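Local coordinates for DNA-binding protein HU (Thermotoga maritima, PDB 1B8Z) that binds DNA as a histone-like protein, wrapping it to stabilise the duplex and prevent its denaturation under extreme environmental conditions, at residues L6-A11 with A16-V21; V45-F50 with K83-K88. All coordinates share one frame; numbering follows the deposited sequence.

Contact 1: residues L6-A11 with A16-V21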
loop_
_atom_site.group_PDB
_atom_site.type_symbol
_atom_site.label_atom_id
_atom_site.label_comp_id
_atom_site.label_asym_id
_atom_site.label_seq_id
_atom_site.Cartn_x
_atom_site.Cartn_y
_atom_site.Cartn_z
ATOM N N LEU B 6 0.869 -11.014 4.133
ATOM C CA LEU B 6 1.522 -10.003 3.283
ATOM C C LEU B 6 2.913 -9.695 3.813
ATOM O O LEU B 6 3.878 -9.677 3.014
ATOM C CB LEU B 6 0.633 -8.744 3.222
ATOM C CG LEU B 6 1.229 -7.518 2.504
ATOM C CD1 LEU B 6 1.491 -7.839 1.049
ATOM C CD2 LEU B 6 0.262 -6.335 2.640
ATOM N N ILE B 7 3.060 -9.442 5.101
ATOM C CA ILE B 7 4.363 -9.159 5.705
ATOM C C ILE B 7 5.305 -10.340 5.466
ATOM O O ILE B 7 6.445 -10.105 5.054
ATOM C CB ILE B 7 4.215 -8.828 7.191
ATOM C CG1 ILE B 7 3.523 -7.451 7.354
ATOM C CG2 ILE B 7 5.575 -8.796 7.896
ATOM C CD1 ILE B 7 2.983 -7.259 8.759
ATOM N N ASP B 8 4.860 -11.569 5.696
ATOM C CA ASP B 8 5.778 -12.712 5.510
ATOM C C ASP B 8 6.233 -12.854 4.075
ATOM O O ASP B 8 7.431 -13.114 3.815
ATOM C CB ASP B 8 5.005 -13.990 5.887
ATOM C CG ASP B 8 4.796 -14.133 7.377
ATOM O OD1 ASP B 8 5.342 -13.381 8.198
ATOM O OD2 ASP B 8 4.018 -15.067 7.727
ATOM N N ARG B 9 5.363 -12.655 3.090
ATOM C CA ARG B 9 5.701 -12.784 1.686
ATOM C C ARG B 9 6.681 -11.672 1.297
ATOM O O ARG B 9 7.644 -11.934 0.574
ATOM C CB ARG B 9 4.496 -12.703 0.756
ATOM C CG ARG B 9 3.510 -13.856 0.966
ATOM C CD ARG B 9 2.475 -13.859 -0.153
ATOM N NE ARG B 9 1.574 -15.008 -0.012
ATOM C CZ ARG B 9 1.716 -16.147 -0.684
ATOM N NH1 ARG B 9 2.715 -16.303 -1.546
ATOM N NH2 ARG B 9 0.847 -17.137 -0.492
ATOM N N VAL B 10 6.379 -10.447 1.749
ATOM C CA VAL B 10 7.303 -9.363 1.382
ATOM C C VAL B 10 8.649 -9.556 2.032
ATOM O O VAL B 10 9.695 -9.286 1.391
ATOM C CB VAL B 10 6.649 -8.011 1.802
ATOM C CG1 VAL B 10 7.661 -6.863 1.730
ATOM C CG2 VAL B 10 5.439 -7.775 0.930
ATOM N N ALA B 11 8.732 -9.973 3.284
ATOM C CA ALA B 11 10.009 -10.168 3.977
ATOM C C ALA B 11 10.818 -11.237 3.229
ATOM O O ALA B 11 12.029 -11.021 3.070
ATOM C CB ALA B 11 9.761 -10.644 5.402
ATOM N N ALA B 16 14.313 -9.194 3.860
ATOM C CA ALA B 16 14.250 -8.293 4.983
ATOM C C ALA B 16 13.670 -8.972 6.221
ATOM O O ALA B 16 12.980 -9.997 6.097
ATOM C CB ALA B 16 13.307 -7.139 4.599
ATOM N N LYS B 17 13.995 -8.418 7.370
ATOM C CA LYS B 17 13.455 -8.943 8.625
ATOM C C LYS B 17 11.962 -8.632 8.680
ATOM O O LYS B 17 11.598 -7.514 8.302
ATOM C CB LYS B 17 14.163 -8.280 9.807
ATOM C CG LYS B 17 15.668 -8.562 9.810
ATOM C CD LYS B 17 16.321 -7.758 10.924
ATOM C CE LYS B 17 17.765 -8.190 11.131
ATOM N NZ LYS B 17 18.568 -7.046 11.660
ATOM N N LYS B 18 11.135 -9.544 9.170
ATOM C CA LYS B 18 9.706 -9.231 9.290
ATOM C C LYS B 18 9.442 -7.989 10.103
ATOM O O LYS B 18 8.502 -7.229 9.766
ATOM C CB LYS B 18 8.953 -10.422 9.911
ATOM C CG LYS B 18 8.895 -11.597 8.962
ATOM C CD LYS B 18 8.260 -12.810 9.637
ATOM C CE LYS B 18 8.322 -14.004 8.693
ATOM N NZ LYS B 18 7.345 -15.059 9.096
ATOM N N LYS B 19 10.179 -7.690 11.169
ATOM C CA LYS B 19 9.944 -6.519 11.979
ATOM C C LYS B 19 10.166 -5.228 11.189
ATOM O O LYS B 19 9.428 -4.274 11.419
ATOM C CB LYS B 19 10.787 -6.518 13.256
ATOM C CG LYS B 19 12.278 -6.390 13.025
ATOM C CD LYS B 19 13.061 -6.362 14.332
ATOM C CE LYS B 19 14.560 -6.407 14.058
ATOM N NZ LYS B 19 15.342 -6.899 15.226
ATOM N N ASP B 20 11.117 -5.223 10.252
ATOM C CA ASP B 20 11.368 -4.016 9.466
ATOM C C ASP B 20 10.268 -3.842 8.415
ATOM O O ASP B 20 9.838 -2.716 8.178
ATOM C CB ASP B 20 12.734 -4.092 8.783
ATOM C CG ASP B 20 13.846 -4.043 9.831
ATOM O OD1 ASP B 20 13.636 -3.457 10.905
ATOM O OD2 ASP B 20 14.931 -4.573 9.534
ATOM N N VAL B 21 9.819 -4.949 7.834
ATOM C CA VAL B 21 8.718 -4.892 6.866
ATOM C C VAL B 21 7.470 -4.374 7.574
ATOM O O VAL B 21 6.785 -3.511 7.025
ATOM C CB VAL B 21 8.452 -6.255 6.219
ATOM C CG1 VAL B 21 7.192 -6.194 5.374
ATOM C CG2 VAL B 21 9.667 -6.654 5.373
#
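D8 and K18 form a salt bridge across the two-helix hairpin that opens the HU fold, tying helix 3-14 to the first turn of helix 18-37. K18 NZ lies 2.8 Å from D8 OD1 and comes from above the carboxylate plane, 74° out of it. The lysine chain is extended beyond CG; its CE lies over the same oxygen and its CD runs beside it. Replacing D8 with alanine removes the carboxylate, and the K18 ammonium is then likely to lose this mate and its long chain to swing more freely. At the turn, A16 N donates to A11 O over 3.0 Å, on a lone pair in the carbonyl plane, and closes the link between the helices.

Beneath these polar ties V21 is the side chain packed between the helices, pointing at helix 3-14 and splitting its two methyls. With CG1 anti to the backbone N (chi1 172°), that methyl reaches I7 CG2 and V10 CG1, while CG2 rests on A11. V10 and V21 also pack on the second subunit, against T31 and I24 of that chain respectively. On the K18 side, A11 CB sits 3.8 Å from K18 CG.

Contact 2: residues V45-F50 with K83-K88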
loop_
_atom_site.group_PDB
_atom_site.type_symbol
_atom_site.label_atom_id
_atom_site.label_comp_id
_atom_site.label_asym_id
_atom_site.label_seq_id
_atom_site.Cartn_x
_atom_site.Cartn_y
_atom_site.Cartn_z
ATOM N N VAL B 45 2.457 5.904 -9.180
ATOM C CA VAL B 45 2.569 5.440 -10.583
ATOM C C VAL B 45 2.747 3.943 -10.681
ATOM O O VAL B 45 3.435 3.289 -9.897
ATOM C CB VAL B 45 3.684 6.239 -11.281
ATOM C CG1 VAL B 45 4.251 5.563 -12.517
ATOM C CG2 VAL B 45 3.059 7.579 -11.687
ATOM N N GLY B 46 2.035 3.356 -11.652
ATOM C CA GLY B 46 2.152 1.898 -11.837
ATOM C C GLY B 46 1.308 1.117 -10.852
ATOM O O GLY B 46 1.338 -0.127 -10.878
ATOM N N PHE B 47 0.460 1.773 -10.064
ATOM C CA PHE B 47 -0.421 1.094 -9.127
ATOM C C PHE B 47 -1.788 1.740 -9.092
ATOM O O PHE B 47 -2.789 1.123 -9.495
ATOM C CB PHE B 47 0.215 0.962 -7.742
ATOM C CG PHE B 47 -0.580 0.111 -6.791
ATOM C CD1 PHE B 47 -0.562 -1.278 -6.887
ATOM C CD2 PHE B 47 -1.316 0.701 -5.786
ATOM C CE1 PHE B 47 -1.296 -2.040 -5.995
ATOM C CE2 PHE B 47 -2.056 -0.060 -4.891
ATOM C CZ PHE B 47 -2.036 -1.434 -5.002
ATOM N N GLY B 48 -1.914 3.003 -8.688
ATOM C CA GLY B 48 -3.200 3.664 -8.640
ATOM C C GLY B 48 -3.164 4.859 -7.706
ATOM O O GLY B 48 -2.096 5.174 -7.189
ATOM N N SER B 49 -4.311 5.506 -7.540
ATOM C CA SER B 49 -4.360 6.665 -6.682
ATOM C C SER B 49 -5.414 6.515 -5.604
ATOM O O SER B 49 -6.481 5.927 -5.825
ATOM C CB SER B 49 -4.646 7.915 -7.535
ATOM O OG SER B 49 -5.855 7.686 -8.238
ATOM N N PHE B 50 -5.085 6.997 -4.419
ATOM C CA PHE B 50 -6.029 7.034 -3.313
ATOM C C PHE B 50 -6.470 8.494 -3.178
ATOM O O PHE B 50 -5.639 9.398 -3.221
ATOM C CB PHE B 50 -5.362 6.649 -1.995
ATOM C CG PHE B 50 -4.915 5.207 -1.958
ATOM C CD1 PHE B 50 -3.663 4.841 -2.392
ATOM C CD2 PHE B 50 -5.820 4.253 -1.513
ATOM C CE1 PHE B 50 -3.273 3.512 -2.354
ATOM C CE2 PHE B 50 -5.435 2.919 -1.474
ATOM C CZ PHE B 50 -4.179 2.565 -1.898
ATOM N N LYS B 83 -3.535 2.137 -14.994
ATOM C CA LYS B 83 -3.589 1.353 -16.220
ATOM C C LYS B 83 -2.833 0.041 -16.076
ATOM O O LYS B 83 -3.371 -1.035 -16.359
ATOM C CB LYS B 83 -3.030 2.176 -17.388
ATOM N N ALA B 84 -1.599 0.111 -15.607
ATOM C CA ALA B 84 -0.753 -1.053 -15.405
ATOM C C ALA B 84 -1.371 -2.110 -14.498
ATOM O O ALA B 84 -1.305 -3.313 -14.805
ATOM C CB ALA B 84 0.594 -0.598 -14.856
ATOM N N LEU B 85 -1.966 -1.707 -13.374
ATOM C CA LEU B 85 -2.590 -2.666 -12.465
ATOM C C LEU B 85 -3.764 -3.356 -13.163
ATOM O O LEU B 85 -3.867 -4.584 -13.166
ATOM C CB LEU B 85 -3.058 -2.001 -11.178
ATOM C CG LEU B 85 -3.815 -2.832 -10.155
ATOM C CD1 LEU B 85 -3.007 -4.048 -9.706
ATOM C CD2 LEU B 85 -4.173 -1.977 -8.945
ATOM N N LYS B 86 -4.607 -2.548 -13.796
ATOM C CA LYS B 86 -5.738 -3.075 -14.559
ATOM C C LYS B 86 -5.279 -4.070 -15.616
ATOM O O LYS B 86 -5.849 -5.169 -15.706
ATOM C CB LYS B 86 -6.508 -1.900 -15.172
ATOM N N GLU B 87 -4.224 -3.778 -16.372
ATOM C CA GLU B 87 -3.717 -4.704 -17.381
ATOM C C GLU B 87 -3.201 -6.001 -16.777
ATOM O O GLU B 87 -3.468 -7.089 -17.306
ATOM C CB GLU B 87 -2.628 -4.056 -18.240
ATOM N N LYS B 88 -2.497 -5.930 -15.649
ATOM C CA LYS B 88 -1.971 -7.117 -14.992
ATOM C C LYS B 88 -3.053 -7.989 -14.368
ATOM O O LYS B 88 -2.862 -9.201 -14.218
ATOM C CB LYS B 88 -0.951 -6.741 -13.909
#
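The turn and classic beta bulge at the start of strand 48-51 meet the C-terminal helix 83-89 here, where the turn leading into the three-stranded antiparallel sheet of the HU fold reaches the last helix of the chain. F47 and G48 both face I44 in the bulge. F47 makes the larger share of the contact with the helix, through its carbonyl and its ring, and G46 adds a smaller touch. L85 points toward the bulge and lies alongside the F47 side chain, the two running the same way. Its CD2 methyl does most of the touching: it comes within 3.4 Å of F47 O and also sits over one face of the F47 ring, offset toward the rim, with CE1 the nearest ring atom. Leucine CG is anti to the backbone N (chi1 176°), which carries the branched end out from the helix to the phenylalanine. L85 CB lies 3.6 Å from the same F47 carbonyl oxygen, so the leucine flanks this polar atom with carbon and gives it no hydrogen bond.

No hydrogen bond joins the two segments. A backbone hydrogen bond between F47 and G82, the residue just ahead of the helix, ties the turn in from outside them. F79 of strand 78-81 touches both F47, ring to ring, and L85, and the second subunit adds its L29 against F47 and its T33 against L85. G46, with a positive phi of 80°, carries the turn past the helix at the exposed edge of the contact, its O 4.1 Å from A84 CB.

Overall arrangement
Contact 1 joins two helices that are neighbours in sequence; contact 2 brings the sheet turn at 45-50 to the final helix after a long excursion of the chain. Their centres are 23 Å apart on opposite sides of the chain's centre, with no direct touch. Both mix buried and exposed residues, but contact 1 is the larger, burying 361 Å² against 169 Å², and adds a charged pair and a backbone bond to its aliphatic packing. Contact 2 rests mainly on one leucine against an aromatic ring and a carbonyl, with an alanine methyl at the exposed edge. The second subunit reaches both, so each joins its local elements to the packing of the HU dimer.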